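Long-range contacts in putative polysaccharide biosynthesis protein with aminopeptidase-like domain (Clostridium acetobutylicum, PDB 3K9T), which probably acts in the biosynthesis of modified polysaccharides, binds one zinc ion per subunit and is not expected to have peptidase activity despite its aminopeptidase-like domain: residues Cys30-Gly35 with Met97-Pro102; Lys69-Lys74 with Ile158-Glu163; Lys260-Thr265 with Tyr287-Phe292; Met247-Thr252 with Ala270-Ile275. All coordinates share one frame; numbering follows the deposited sequence.

Interaction 1 (Cys30-Gly35 with Met97-Pro102); sequences CRSITG and MSYSVP
Ser32 OG donates to Ser98 OG at 2.7 Å, and Thr34 OG1 donates to Tyr99 OH at 2.7 Å. The phenol oxygen is also bonded to Lys69 O, and Thr34 OG1 to Trp71 N, so the pair is tied to the neighbouring strand. Ser32 OG stands anti to its backbone N (chi1 -178°), where it also lies in plane at the edge of the Tyr99 ring, 3.2 Å from Tyr99 CD1. One water bridges the segments: it donates to Arg31 O and lies 2.6 Å from Ser98 OG. Among apolar groups, Ile33 CG1 packs on Tyr99 CE1 at 3.5 Å, and the two side chains cross at about a right angle. Arg31 turns away and bonds through NE to the backbone O of His190, a zinc ligand. Ser98 and Tyr99 are the central residues of a type II beta turn, Met97 to Ser100. The arrangement is a buried loop-to-loop junction between the aminopeptidase-like region and its insert, close to the zinc site.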
loop_
_atom_site.group_PDB
_atom_site.type_symbol
_atom_site.label_atom_id
_atom_site.label_comp_id
_atom_site.label_asym_id
_atom_site.label_seq_id
_atom_site.Cartn_x
_atom_site.Cartn_y
_atom_site.Cartn_z
ATOM N N CYS A 30 -39.528 25.952 -14.881
ATOM C CA CYS A 30 -39.917 24.742 -14.198
ATOM C C CYS A 30 -39.571 23.459 -14.989
ATOM O O CYS A 30 -40.396 22.894 -15.716
ATOM C CB CYS A 30 -41.402 24.785 -13.921
ATOM S SG CYS A 30 -41.946 23.469 -12.805
ATOM N N ARG A 31 -38.332 22.999 -14.841
ATOM C CA ARG A 31 -37.936 21.705 -15.386
ATOM C C ARG A 31 -38.502 20.534 -14.565
ATOM O O ARG A 31 -38.811 20.647 -13.404
ATOM C CB ARG A 31 -36.414 21.596 -15.399
ATOM C CG ARG A 31 -35.729 22.475 -16.405
ATOM C CD ARG A 31 -34.290 22.787 -16.039
ATOM N NE ARG A 31 -34.243 23.721 -14.908
ATOM C CZ ARG A 31 -34.256 25.041 -15.020
ATOM N NH1 ARG A 31 -34.284 25.627 -16.220
ATOM N NH2 ARG A 31 -34.243 25.785 -13.929
ATOM N N SER A 32 -38.632 19.404 -15.217
ATOM C CA SER A 32 -38.899 18.127 -14.572
ATOM C C SER A 32 -38.178 17.100 -15.488
ATOM O O SER A 32 -37.380 17.498 -16.356
ATOM C CB SER A 32 -40.406 17.866 -14.464
ATOM O OG SER A 32 -40.682 16.642 -13.798
ATOM N N ILE A 33 -38.452 15.807 -15.322
ATOM C CA ILE A 33 -37.834 14.802 -16.191
ATOM C C ILE A 33 -38.361 14.838 -17.632
ATOM O O ILE A 33 -37.786 14.227 -18.514
ATOM C CB ILE A 33 -37.920 13.388 -15.624
ATOM C CG1 ILE A 33 -39.349 12.976 -15.304
ATOM C CG2 ILE A 33 -37.063 13.283 -14.367
ATOM C CD1 ILE A 33 -39.435 11.427 -15.096
ATOM N N THR A 34 -39.488 15.512 -17.835
ATOM C CA THR A 34 -40.081 15.721 -19.139
ATOM C C THR A 34 -40.692 17.115 -19.104
ATOM O O THR A 34 -40.691 17.752 -18.062
ATOM C CB THR A 34 -41.191 14.679 -19.474
ATOM O OG1 THR A 34 -42.312 14.861 -18.594
ATOM C CG2 THR A 34 -40.657 13.261 -19.374
ATOM N N GLY A 35 -41.166 17.605 -20.241
ATOM C CA GLY A 35 -41.979 18.821 -20.251
ATOM C C GLY A 35 -41.461 20.036 -20.989
ATOM O O GLY A 35 -40.299 20.082 -21.424
HETATM N N MSE A 97 -44.971 19.734 -5.975
HETATM C CA MSE A 97 -44.295 18.451 -6.092
HETATM C C MSE A 97 -44.272 18.063 -7.583
HETATM O O MSE A 97 -45.311 18.027 -8.247
HETATM C CB MSE A 97 -45.021 17.417 -5.241
HETATM C CG MSE A 97 -44.437 15.998 -5.285
HETATM SE SE MSE A 97 -45.681 14.739 -4.474
HETATM C CE MSE A 97 -45.367 15.246 -2.610
ATOM N N SER A 98 -43.076 17.804 -8.107
ATOM C CA SER A 98 -42.913 17.565 -9.532
ATOM C C SER A 98 -43.711 16.328 -9.903
ATOM O O SER A 98 -43.672 15.337 -9.192
ATOM C CB SER A 98 -41.438 17.391 -9.897
ATOM O OG SER A 98 -41.221 17.526 -11.292
ATOM N N TYR A 99 -44.403 16.413 -11.033
ATOM C CA TYR A 99 -45.296 15.380 -11.547
ATOM C C TYR A 99 -46.643 15.355 -10.819
ATOM O O TYR A 99 -47.376 14.371 -10.933
ATOM C CB TYR A 99 -44.626 13.981 -11.636
ATOM C CG TYR A 99 -44.063 13.660 -13.017
ATOM C CD1 TYR A 99 -43.085 14.473 -13.599
ATOM C CD2 TYR A 99 -44.508 12.565 -13.746
ATOM C CE1 TYR A 99 -42.555 14.196 -14.857
ATOM C CE2 TYR A 99 -43.987 12.292 -15.046
ATOM C CZ TYR A 99 -43.018 13.116 -15.591
ATOM O OH TYR A 99 -42.470 12.860 -16.841
ATOM N N SER A 100 -46.998 16.441 -10.124
ATOM C CA SER A 100 -48.291 16.499 -9.432
ATOM C C SER A 100 -49.462 16.340 -10.408
ATOM O O SER A 100 -49.572 17.067 -11.400
ATOM C CB SER A 100 -48.486 17.809 -8.630
ATOM O OG SER A 100 -47.835 17.775 -7.360
ATOM N N VAL A 101 -50.331 15.382 -10.109
ATOM C CA VAL A 101 -51.584 15.193 -10.857
ATOM C C VAL A 101 -52.427 16.480 -10.747
ATOM O O VAL A 101 -52.293 17.209 -9.788
ATOM C CB VAL A 101 -52.331 13.947 -10.332
ATOM C CG1 VAL A 101 -51.491 12.687 -10.612
ATOM C CG2 VAL A 101 -52.610 14.075 -8.835
ATOM N N PRO A 102 -53.240 16.810 -11.761
ATOM C CA PRO A 102 -54.030 18.036 -11.626
ATOM C C PRO A 102 -55.093 17.930 -10.519
ATOM O O PRO A 102 -55.658 16.857 -10.331
ATOM C CB PRO A 102 -54.710 18.176 -12.989
ATOM C CG PRO A 102 -54.640 16.831 -13.599
ATOM C CD PRO A 102 -53.430 16.168 -13.068
HETATM O O HOH W 1 -40.845 20.104 -11.610
#

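Interaction 2 (Lys69-Lys74 with Ile158-Glu163); sequences KEWNIK and IDSSLE
The Trp71 indole meets Ser160, Ser161 and Leu162 obliquely, neither squarely on a face nor at an edge. Trp71 NE1 lies 3.7 Å from Ser160 CB, and Trp71 CD1 is 3.3 Å from Ser161 O. Leu162 CD1 reaches Trp71 CB at 4.1 Å. The Trp71 ring also stacks on Tyr99. Trp71 NE1 and Ser160 OG both bond to Ser100 O. Ile73 lies on the same side of the sheet and touches Ile158 CG2 through CD1.

On the other side, Glu70, Asn72 and Ser161 make a polar group. The flat amide of Asn72 gives ND2 to Glu70 OE2 at 2.9 Å. Glu70 OE2 lies in the amide plane of Asn72 and is itself met on its anti side, somewhat out of the carboxylate plane. Glu70 OE2 also forms a salt bridge with Arg39, and Asn72 OD1 accepts from Asn36 N. A water joins Glu70 O, Asn72 ND2 and Ser161 OG.

Lysines stand at the two ends of the pair. At one, a water links Lys69 NZ with Glu163 OE1. At the other, Lys74 CD runs past Asp159 OD2 at 3.5 Å, while Lys74 NZ bonds to a water.

Five backbone bonds join the strands. Glu70 and Asn72 make both bonds of their pairs, with Glu163 and Ser161, and Lys74 N donates to Asp159 O at 2.9 Å. This is an antiparallel ladder between the two central strands of the four-stranded sheet in the insert.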
loop_
_atom_site.group_PDB
_atom_site.type_symbol
_atom_site.label_atom_id
_atom_site.label_comp_id
_atom_site.label_asym_id
_atom_site.label_seq_id
_atom_site.Cartn_x
_atom_site.Cartn_y
_atom_site.Cartn_z
ATOM N N LYS A 69 -44.910 9.153 -18.880
ATOM C CA LYS A 69 -45.793 10.165 -19.431
ATOM C C LYS A 69 -45.134 11.524 -19.279
ATOM O O LYS A 69 -44.254 11.732 -18.432
ATOM C CB LYS A 69 -47.148 10.188 -18.726
ATOM C CG LYS A 69 -47.974 8.946 -19.019
ATOM C CD LYS A 69 -49.422 9.003 -18.530
ATOM C CE LYS A 69 -50.132 7.699 -18.898
ATOM N NZ LYS A 69 -51.384 7.930 -19.664
ATOM N N GLU A 70 -45.562 12.449 -20.128
ATOM C CA GLU A 70 -45.037 13.781 -20.096
ATOM C C GLU A 70 -45.863 14.607 -19.136
ATOM O O GLU A 70 -47.098 14.533 -19.146
ATOM C CB GLU A 70 -45.057 14.392 -21.508
ATOM C CG GLU A 70 -44.598 15.838 -21.513
ATOM C CD GLU A 70 -44.507 16.446 -22.883
ATOM O OE1 GLU A 70 -44.292 15.720 -23.893
ATOM O OE2 GLU A 70 -44.620 17.685 -22.930
ATOM N N TRP A 71 -45.174 15.419 -18.340
ATOM C CA TRP A 71 -45.804 16.291 -17.340
ATOM C C TRP A 71 -45.593 17.751 -17.711
ATOM O O TRP A 71 -44.494 18.139 -18.157
ATOM C CB TRP A 71 -45.202 16.033 -15.949
ATOM C CG TRP A 71 -45.836 16.803 -14.834
ATOM C CD1 TRP A 71 -47.105 16.642 -14.352
ATOM C CD2 TRP A 71 -45.248 17.852 -14.061
ATOM N NE1 TRP A 71 -47.341 17.525 -13.327
ATOM C CE2 TRP A 71 -46.215 18.278 -13.128
ATOM C CE3 TRP A 71 -43.995 18.472 -14.059
ATOM C CZ2 TRP A 71 -45.968 19.295 -12.205
ATOM C CZ3 TRP A 71 -43.743 19.474 -13.125
ATOM C CH2 TRP A 71 -44.724 19.871 -12.210
ATOM N N ASN A 72 -46.642 18.554 -17.504
ATOM C CA ASN A 72 -46.589 19.999 -17.729
ATOM C C ASN A 72 -47.394 20.743 -16.686
ATOM O O ASN A 72 -48.292 20.159 -16.093
ATOM C CB ASN A 72 -47.082 20.343 -19.118
ATOM C CG ASN A 72 -46.024 20.102 -20.156
ATOM O OD1 ASN A 72 -45.027 20.848 -20.231
ATOM N ND2 ASN A 72 -46.198 19.036 -20.948
ATOM N N ILE A 73 -47.084 22.020 -16.464
ATOM C CA ILE A 73 -47.788 22.781 -15.440
ATOM C C ILE A 73 -47.904 24.234 -15.864
ATOM O O ILE A 73 -46.929 24.817 -16.308
ATOM C CB ILE A 73 -47.095 22.605 -14.035
ATOM C CG1 ILE A 73 -47.836 23.360 -12.916
ATOM C CG2 ILE A 73 -45.622 23.023 -14.077
ATOM C CD1 ILE A 73 -47.602 22.768 -11.504
ATOM N N LYS A 74 -49.126 24.781 -15.759
ATOM C CA LYS A 74 -49.440 26.185 -16.035
ATOM C C LYS A 74 -49.468 27.013 -14.736
ATOM O O LYS A 74 -48.913 28.103 -14.652
ATOM C CB LYS A 74 -50.807 26.296 -16.724
ATOM C CG LYS A 74 -50.838 25.739 -18.143
ATOM C CD LYS A 74 -52.263 25.666 -18.719
ATOM C CE LYS A 74 -52.349 24.624 -19.861
ATOM N NZ LYS A 74 -52.126 23.196 -19.410
ATOM N N ILE A 158 -53.949 22.852 -8.736
ATOM C CA ILE A 158 -52.745 22.491 -9.472
ATOM C C ILE A 158 -53.209 22.264 -10.917
ATOM O O ILE A 158 -53.819 21.236 -11.223
ATOM C CB ILE A 158 -52.041 21.206 -8.967
ATOM C CG1 ILE A 158 -51.569 21.352 -7.520
ATOM C CG2 ILE A 158 -50.857 20.883 -9.863
ATOM C CD1 ILE A 158 -51.075 20.013 -6.881
ATOM N N ASP A 159 -52.921 23.232 -11.786
ATOM C CA ASP A 159 -53.290 23.179 -13.195
ATOM C C ASP A 159 -52.159 22.534 -13.975
ATOM O O ASP A 159 -51.310 23.223 -14.553
ATOM C CB ASP A 159 -53.572 24.594 -13.733
ATOM C CG ASP A 159 -54.127 24.589 -15.145
ATOM O OD1 ASP A 159 -54.476 23.490 -15.636
ATOM O OD2 ASP A 159 -54.203 25.683 -15.756
ATOM N N SER A 160 -52.170 21.202 -13.995
ATOM C CA SER A 160 -51.117 20.414 -14.630
ATOM C C SER A 160 -51.701 19.414 -15.605
ATOM O O SER A 160 -52.917 19.269 -15.684
ATOM C CB SER A 160 -50.318 19.660 -13.545
ATOM O OG SER A 160 -51.158 18.842 -12.751
ATOM N N SER A 161 -50.833 18.736 -16.359
ATOM C CA SER A 161 -51.261 17.623 -17.210
ATOM C C SER A 161 -50.244 16.523 -17.153
ATOM O O SER A 161 -49.057 16.795 -17.034
ATOM C CB SER A 161 -51.453 18.041 -18.676
ATOM O OG SER A 161 -50.244 18.519 -19.228
ATOM N N LEU A 162 -50.720 15.288 -17.258
ATOM C CA LEU A 162 -49.883 14.092 -17.204
ATOM C C LEU A 162 -50.454 13.164 -18.278
ATOM O O LEU A 162 -51.476 12.492 -18.075
ATOM C CB LEU A 162 -49.945 13.482 -15.808
ATOM C CG LEU A 162 -48.974 12.368 -15.415
ATOM C CD1 LEU A 162 -47.521 12.701 -15.712
ATOM C CD2 LEU A 162 -49.158 12.052 -13.926
ATOM N N GLU A 163 -49.801 13.162 -19.435
ATOM C CA GLU A 163 -50.317 12.524 -20.632
ATOM C C GLU A 163 -49.171 11.929 -21.384
ATOM O O GLU A 163 -48.032 12.364 -21.215
ATOM C CB GLU A 163 -50.961 13.583 -21.554
ATOM C CG GLU A 163 -52.221 14.288 -21.025
ATOM C CD GLU A 163 -53.340 13.316 -20.619
ATOM O OE1 GLU A 163 -53.431 12.213 -21.219
ATOM O OE2 GLU A 163 -54.128 13.660 -19.697
HETATM O O HOH W 2 -52.242 9.549 -21.699
HETATM O O HOH W 3 -48.474 16.969 -20.069
HETATM O O HOH W 4 -50.426 21.631 -18.054
#

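Interaction 3 (Lys260-Thr265 with Tyr287-Phe292); sequences KNYKRT and YYVADF
Tyr262 and Val289 mark the tightly packed side of this strand pair, where Val289 CG1 lies 4.3 Å from Tyr262 CD2, at the ring edge. The same methyl sits over one face of the Arg264 guanidinium, 3.6 Å from Arg264 NE. Helix 271-282 covers this side: Tyr262 OH bonds to Asp273 and Arg264 NE pairs with Glu277. Four backbone bonds hold the strands. The straightest runs from Ala290 N to Tyr262 O at 2.8 Å, with 171° at the hydrogen.

The Asp291 end is more open. Arg264 NH1 forms a salt bridge at 2.8 Å to OD1 of Asp291, an exposed residue. The oxygen is in the guanidinium plane, but NH1 comes from above the carboxylate plane. On the face opposite Tyr262 and Val289, exposed Tyr288 has Asn261 OD1 near its ring edge, 3.5 Å from Tyr288 CD2. Asn261 ND2 bonds to Arg316 O. Beyond the strands, a water joins Thr265 O to Phe292 N. Phe292 is buried, with Arg264 O at its ring edge, and packs on Asn397 of the second subunit.

The two strands are parallel neighbours joined through helix 271-282. They form a beta-alpha-beta unit at the edge of the mixed sheet in the aminopeptidase-like domain.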
loop_
_atom_site.group_PDB
_atom_site.type_symbol
_atom_site.label_atom_id
_atom_site.label_comp_id
_atom_site.label_asym_id
_atom_site.label_seq_id
_atom_site.Cartn_x
_atom_site.Cartn_y
_atom_site.Cartn_z
ATOM N N LYS A 260 -13.347 21.798 -4.264
ATOM C CA LYS A 260 -13.647 20.793 -5.300
ATOM C C LYS A 260 -13.644 19.384 -4.720
ATOM O O LYS A 260 -12.902 19.069 -3.789
ATOM C CB LYS A 260 -12.644 20.880 -6.462
ATOM C CG LYS A 260 -12.728 22.206 -7.299
ATOM C CD LYS A 260 -11.643 22.293 -8.356
ATOM C CE LYS A 260 -10.296 22.633 -7.756
ATOM N NZ LYS A 260 -10.290 23.984 -7.170
ATOM N N ASN A 261 -14.534 18.562 -5.254
ATOM C CA ASN A 261 -14.671 17.177 -4.900
ATOM C C ASN A 261 -14.688 16.315 -6.152
ATOM O O ASN A 261 -15.469 16.553 -7.056
ATOM C CB ASN A 261 -15.993 16.958 -4.173
ATOM C CG ASN A 261 -15.952 17.378 -2.716
ATOM O OD1 ASN A 261 -15.563 16.597 -1.875
ATOM N ND2 ASN A 261 -16.384 18.603 -2.416
ATOM N N TYR A 262 -13.846 15.290 -6.188
ATOM C CA TYR A 262 -13.845 14.324 -7.291
ATOM C C TYR A 262 -14.287 12.945 -6.862
ATOM O O TYR A 262 -13.681 12.338 -5.986
ATOM C CB TYR A 262 -12.460 14.186 -7.915
ATOM C CG TYR A 262 -12.457 13.185 -9.050
ATOM C CD1 TYR A 262 -13.238 13.388 -10.188
ATOM C CD2 TYR A 262 -11.675 12.051 -8.998
ATOM C CE1 TYR A 262 -13.235 12.477 -11.258
ATOM C CE2 TYR A 262 -11.663 11.125 -10.066
ATOM C CZ TYR A 262 -12.440 11.344 -11.188
ATOM O OH TYR A 262 -12.420 10.418 -12.219
ATOM N N LYS A 263 -15.341 12.449 -7.492
ATOM C CA LYS A 263 -15.773 11.062 -7.312
ATOM C C LYS A 263 -15.133 10.245 -8.427
ATOM O O LYS A 263 -15.296 10.527 -9.613
ATOM C CB LYS A 263 -17.297 10.939 -7.350
ATOM C CG LYS A 263 -17.853 9.522 -7.292
ATOM C CD LYS A 263 -19.388 9.566 -7.248
ATOM C CE LYS A 263 -20.032 8.178 -7.287
ATOM N NZ LYS A 263 -21.509 8.255 -7.066
ATOM N N ARG A 264 -14.396 9.225 -8.035
ATOM C CA ARG A 264 -13.769 8.369 -9.000
ATOM C C ARG A 264 -14.709 7.454 -9.763
ATOM O O ARG A 264 -15.799 7.114 -9.312
ATOM C CB ARG A 264 -12.779 7.478 -8.288
ATOM C CG ARG A 264 -11.638 8.222 -7.728
ATOM C CD ARG A 264 -10.840 7.258 -6.994
ATOM N NE ARG A 264 -9.540 7.798 -6.697
ATOM C CZ ARG A 264 -8.876 7.536 -5.584
ATOM N NH1 ARG A 264 -9.405 6.773 -4.638
ATOM N NH2 ARG A 264 -7.684 8.060 -5.407
ATOM N N THR A 265 -14.209 7.003 -10.901
ATOM C CA THR A 265 -14.830 5.925 -11.643
ATOM C C THR A 265 -14.841 4.669 -10.787
ATOM O O THR A 265 -14.075 4.564 -9.825
ATOM C CB THR A 265 -14.031 5.592 -12.934
ATOM O OG1 THR A 265 -12.792 4.898 -12.614
ATOM C CG2 THR A 265 -13.763 6.856 -13.715
ATOM N N TYR A 287 -8.926 20.176 -1.911
ATOM C CA TYR A 287 -9.891 19.344 -2.604
ATOM C C TYR A 287 -10.065 18.031 -1.859
ATOM O O TYR A 287 -9.355 17.721 -0.913
ATOM C CB TYR A 287 -9.439 19.042 -4.028
ATOM C CG TYR A 287 -8.140 18.292 -4.083
ATOM C CD1 TYR A 287 -6.932 18.966 -3.932
ATOM C CD2 TYR A 287 -8.112 16.899 -4.260
ATOM C CE1 TYR A 287 -5.715 18.287 -3.982
ATOM C CE2 TYR A 287 -6.894 16.201 -4.289
ATOM C CZ TYR A 287 -5.710 16.898 -4.156
ATOM O OH TYR A 287 -4.511 16.238 -4.185
ATOM N N TYR A 288 -11.035 17.252 -2.289
ATOM C CA TYR A 288 -11.244 15.984 -1.673
ATOM C C TYR A 288 -11.573 15.010 -2.773
ATOM O O TYR A 288 -12.276 15.364 -3.716
ATOM C CB TYR A 288 -12.346 16.085 -0.617
ATOM C CG TYR A 288 -12.640 14.768 0.026
ATOM C CD1 TYR A 288 -11.759 14.220 0.969
ATOM C CD2 TYR A 288 -13.788 14.042 -0.315
ATOM C CE1 TYR A 288 -12.018 12.989 1.562
ATOM C CE2 TYR A 288 -14.046 12.813 0.265
ATOM C CZ TYR A 288 -13.153 12.297 1.203
ATOM O OH TYR A 288 -13.406 11.079 1.767
ATOM N N VAL A 289 -11.030 13.798 -2.672
ATOM C CA VAL A 289 -11.302 12.730 -3.630
ATOM C C VAL A 289 -12.066 11.631 -2.906
ATOM O O VAL A 289 -11.708 11.287 -1.799
ATOM C CB VAL A 289 -10.005 12.156 -4.190
ATOM C CG1 VAL A 289 -10.302 10.934 -5.127
ATOM C CG2 VAL A 289 -9.192 13.246 -4.876
ATOM N N ALA A 290 -13.109 11.090 -3.524
ATOM C CA ALA A 290 -13.902 9.981 -2.947
ATOM C C ALA A 290 -13.857 8.822 -3.890
ATOM O O ALA A 290 -13.738 9.012 -5.078
ATOM C CB ALA A 290 -15.361 10.400 -2.751
ATOM N N ASP A 291 -13.964 7.617 -3.371
ATOM C CA ASP A 291 -14.089 6.427 -4.221
ATOM C C ASP A 291 -15.501 6.334 -4.760
ATOM O O ASP A 291 -16.435 6.953 -4.261
ATOM C CB ASP A 291 -13.769 5.129 -3.450
ATOM C CG ASP A 291 -12.268 4.977 -3.111
ATOM O OD1 ASP A 291 -11.427 4.950 -4.033
ATOM O OD2 ASP A 291 -11.938 4.875 -1.904
ATOM N N PHE A 292 -15.645 5.537 -5.801
ATOM C CA PHE A 292 -16.931 5.283 -6.394
ATOM C C PHE A 292 -17.891 4.642 -5.424
ATOM O O PHE A 292 -17.505 3.886 -4.578
ATOM C CB PHE A 292 -16.782 4.347 -7.581
ATOM C CG PHE A 292 -18.103 3.916 -8.207
ATOM C CD1 PHE A 292 -18.741 4.722 -9.124
ATOM C CD2 PHE A 292 -18.659 2.674 -7.913
ATOM C CE1 PHE A 292 -19.912 4.321 -9.722
ATOM C CE2 PHE A 292 -19.820 2.271 -8.493
ATOM C CZ PHE A 292 -20.454 3.100 -9.412
HETATM O O HOH W 5 -13.420 4.164 -7.238
#

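Interaction 4 (Met247-Thr252 with Ala270-Ile275); sequences MGLVAT and AEIDKI
Met247, present as selenomethionine, packs against Ile272 where strand 245-250 meets helix 271-282. This is the helix-on-sheet layering of an alpha/beta domain, here the aminopeptidase-like one. The strand and helix segments are inclined at 60°, with their axes 8.7 Å apart at closest approach.

The Met247 side chain can be followed outward. CB touches Ile272 CB at 3.7 Å and also lies near Ile272 CG2. CG sits between the backbone N and the carbonyl carbon (chi1 57°), and from there the chain carries SE to 3.8 Å from Ile272 CB. The selenium is also close to Ile272 CA and CD1. Ile275 CD1 approaches the same selenium at 4.3 Å. The chain bends at its last torsion, chi3 112°. The terminal CE reaches the carboxylate of Glu271, 3.6 Å from Glu271 CD. That is van der Waals contact, while the polar end of Glu271 bonds to Asn356 through OE2.

Further along the strand, Leu249 adds a second apolar contact, with CD2 near Ile272 CG1. Ile272 therefore meets both Met247 and Leu249. Strand 181-187 and helix 336-355 pack around the same core. The start of the helix is tied by Asp273, whose OD2 accepts from the backbone N of Ala270, the N-cap residue. Ile272 CG1 also approaches the backbone of the strand, lying 4.1 Å from Gly248 O.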
loop_
_atom_site.group_PDB
_atom_site.type_symbol
_atom_site.label_atom_id
_atom_site.label_comp_id
_atom_site.label_asym_id
_atom_site.label_seq_id
_atom_site.Cartn_x
_atom_site.Cartn_y
_atom_site.Cartn_z
HETATM N N MSE A 247 -13.409 7.866 -21.760
HETATM C CA MSE A 247 -13.561 8.394 -20.425
HETATM C C MSE A 247 -14.720 9.406 -20.369
HETATM O O MSE A 247 -15.254 9.831 -21.385
HETATM C CB MSE A 247 -12.236 8.986 -19.919
HETATM C CG MSE A 247 -11.568 10.086 -20.750
HETATM SE SE MSE A 247 -9.757 10.438 -20.099
HETATM C CE MSE A 247 -8.621 9.819 -21.547
ATOM N N GLY A 248 -15.150 9.752 -19.169
ATOM C CA GLY A 248 -16.251 10.684 -19.034
ATOM C C GLY A 248 -16.356 11.301 -17.663
ATOM O O GLY A 248 -15.790 10.789 -16.722
ATOM N N LEU A 249 -17.084 12.411 -17.577
ATOM C CA LEU A 249 -17.326 13.101 -16.325
ATOM C C LEU A 249 -18.780 13.556 -16.259
ATOM O O LEU A 249 -19.284 14.070 -17.238
ATOM C CB LEU A 249 -16.404 14.336 -16.204
ATOM C CG LEU A 249 -14.920 14.163 -15.878
ATOM C CD1 LEU A 249 -14.201 15.486 -16.014
ATOM C CD2 LEU A 249 -14.742 13.577 -14.488
ATOM N N VAL A 250 -19.445 13.365 -15.119
ATOM C CA VAL A 250 -20.772 13.902 -14.895
ATOM C C VAL A 250 -20.588 15.223 -14.084
ATOM O O VAL A 250 -20.000 15.246 -12.995
ATOM C CB VAL A 250 -21.664 12.926 -14.118
ATOM C CG1 VAL A 250 -22.979 13.597 -13.757
ATOM C CG2 VAL A 250 -21.889 11.586 -14.879
ATOM N N ALA A 251 -21.095 16.326 -14.625
ATOM C CA ALA A 251 -20.936 17.619 -13.999
ATOM C C ALA A 251 -22.215 17.994 -13.258
ATOM O O ALA A 251 -23.292 18.088 -13.840
ATOM C CB ALA A 251 -20.598 18.688 -15.031
ATOM N N THR A 252 -22.077 18.224 -11.961
ATOM C CA THR A 252 -23.168 18.709 -11.157
ATOM C C THR A 252 -22.570 19.424 -9.962
ATOM O O THR A 252 -21.393 19.228 -9.661
ATOM C CB THR A 252 -24.072 17.561 -10.704
ATOM O OG1 THR A 252 -25.075 18.095 -9.864
ATOM C CG2 THR A 252 -23.303 16.480 -9.950
ATOM N N ALA A 270 -8.522 4.547 -13.363
ATOM C CA ALA A 270 -8.631 4.714 -14.827
ATOM C C ALA A 270 -7.908 5.994 -15.217
ATOM O O ALA A 270 -7.587 6.811 -14.359
ATOM C CB ALA A 270 -10.082 4.796 -15.280
ATOM N N GLU A 271 -7.652 6.174 -16.504
ATOM C CA GLU A 271 -6.923 7.346 -16.944
ATOM C C GLU A 271 -7.553 8.660 -16.466
ATOM O O GLU A 271 -6.829 9.544 -15.946
ATOM C CB GLU A 271 -6.737 7.364 -18.439
ATOM C CG GLU A 271 -5.720 8.417 -18.834
ATOM C CD GLU A 271 -5.504 8.536 -20.327
ATOM O OE1 GLU A 271 -5.830 7.556 -21.049
ATOM O OE2 GLU A 271 -4.975 9.615 -20.733
ATOM N N ILE A 272 -8.876 8.760 -16.575
ATOM C CA ILE A 272 -9.577 9.973 -16.134
ATOM C C ILE A 272 -9.369 10.229 -14.625
ATOM O O ILE A 272 -9.175 11.354 -14.226
ATOM C CB ILE A 272 -11.100 9.967 -16.540
ATOM C CG1 ILE A 272 -11.752 11.324 -16.261
ATOM C CG2 ILE A 272 -11.860 8.851 -15.834
ATOM C CD1 ILE A 272 -11.056 12.493 -16.919
ATOM N N ASP A 273 -9.369 9.188 -13.797
ATOM C CA ASP A 273 -9.124 9.343 -12.334
ATOM C C ASP A 273 -7.748 9.903 -12.088
ATOM O O ASP A 273 -7.572 10.834 -11.277
ATOM C CB ASP A 273 -9.187 7.996 -11.603
ATOM C CG ASP A 273 -10.557 7.338 -11.677
ATOM O OD1 ASP A 273 -11.578 8.036 -11.463
ATOM O OD2 ASP A 273 -10.601 6.114 -11.955
ATOM N N LYS A 274 -6.769 9.314 -12.782
ATOM C CA LYS A 274 -5.372 9.694 -12.635
ATOM C C LYS A 274 -5.204 11.115 -13.122
ATOM O O LYS A 274 -4.480 11.903 -12.506
ATOM C CB LYS A 274 -4.457 8.705 -13.377
ATOM C CG LYS A 274 -4.501 7.290 -12.800
ATOM C CD LYS A 274 -3.261 6.810 -12.116
ATOM C CE LYS A 274 -2.329 6.082 -13.128
ATOM N NZ LYS A 274 -1.412 5.050 -12.457
ATOM N N ILE A 275 -5.889 11.466 -14.211
ATOM C CA ILE A 275 -5.750 12.828 -14.765
ATOM C C ILE A 275 -6.385 13.838 -13.799
ATOM O O ILE A 275 -5.750 14.813 -13.391
ATOM C CB ILE A 275 -6.397 12.978 -16.155
ATOM C CG1 ILE A 275 -5.534 12.318 -17.221
ATOM C CG2 ILE A 275 -6.634 14.455 -16.504
ATOM C CD1 ILE A 275 -6.221 12.311 -18.576
#

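Interactions 1 and 2 form one cluster, their centres 6 Å apart. Two hydrogen bonds join them, Tyr99 OH with Lys69 O at 2.6 Å and Ser100 O with Ser160 OG at 2.7 Å. Interactions 3 and 4 form a second cluster, centres 10 Å apart, and share the mixed sheet. Asp273 links them: its OD1 lies 2.6 Å from Tyr262 OH and its OD2 2.6 Å from Thr265 OG1. The clusters do not touch; the nearest atoms of interactions 1 and 4 are about 12 Å apart. Zinc is bound by His190, Asp196 and His325. The Arg31 side chain is about 6 Å from that of His190. The Ile33 side chain is about 10 Å from the zinc ion. The Lys263 side chain is about 13 Å from the zinc ion.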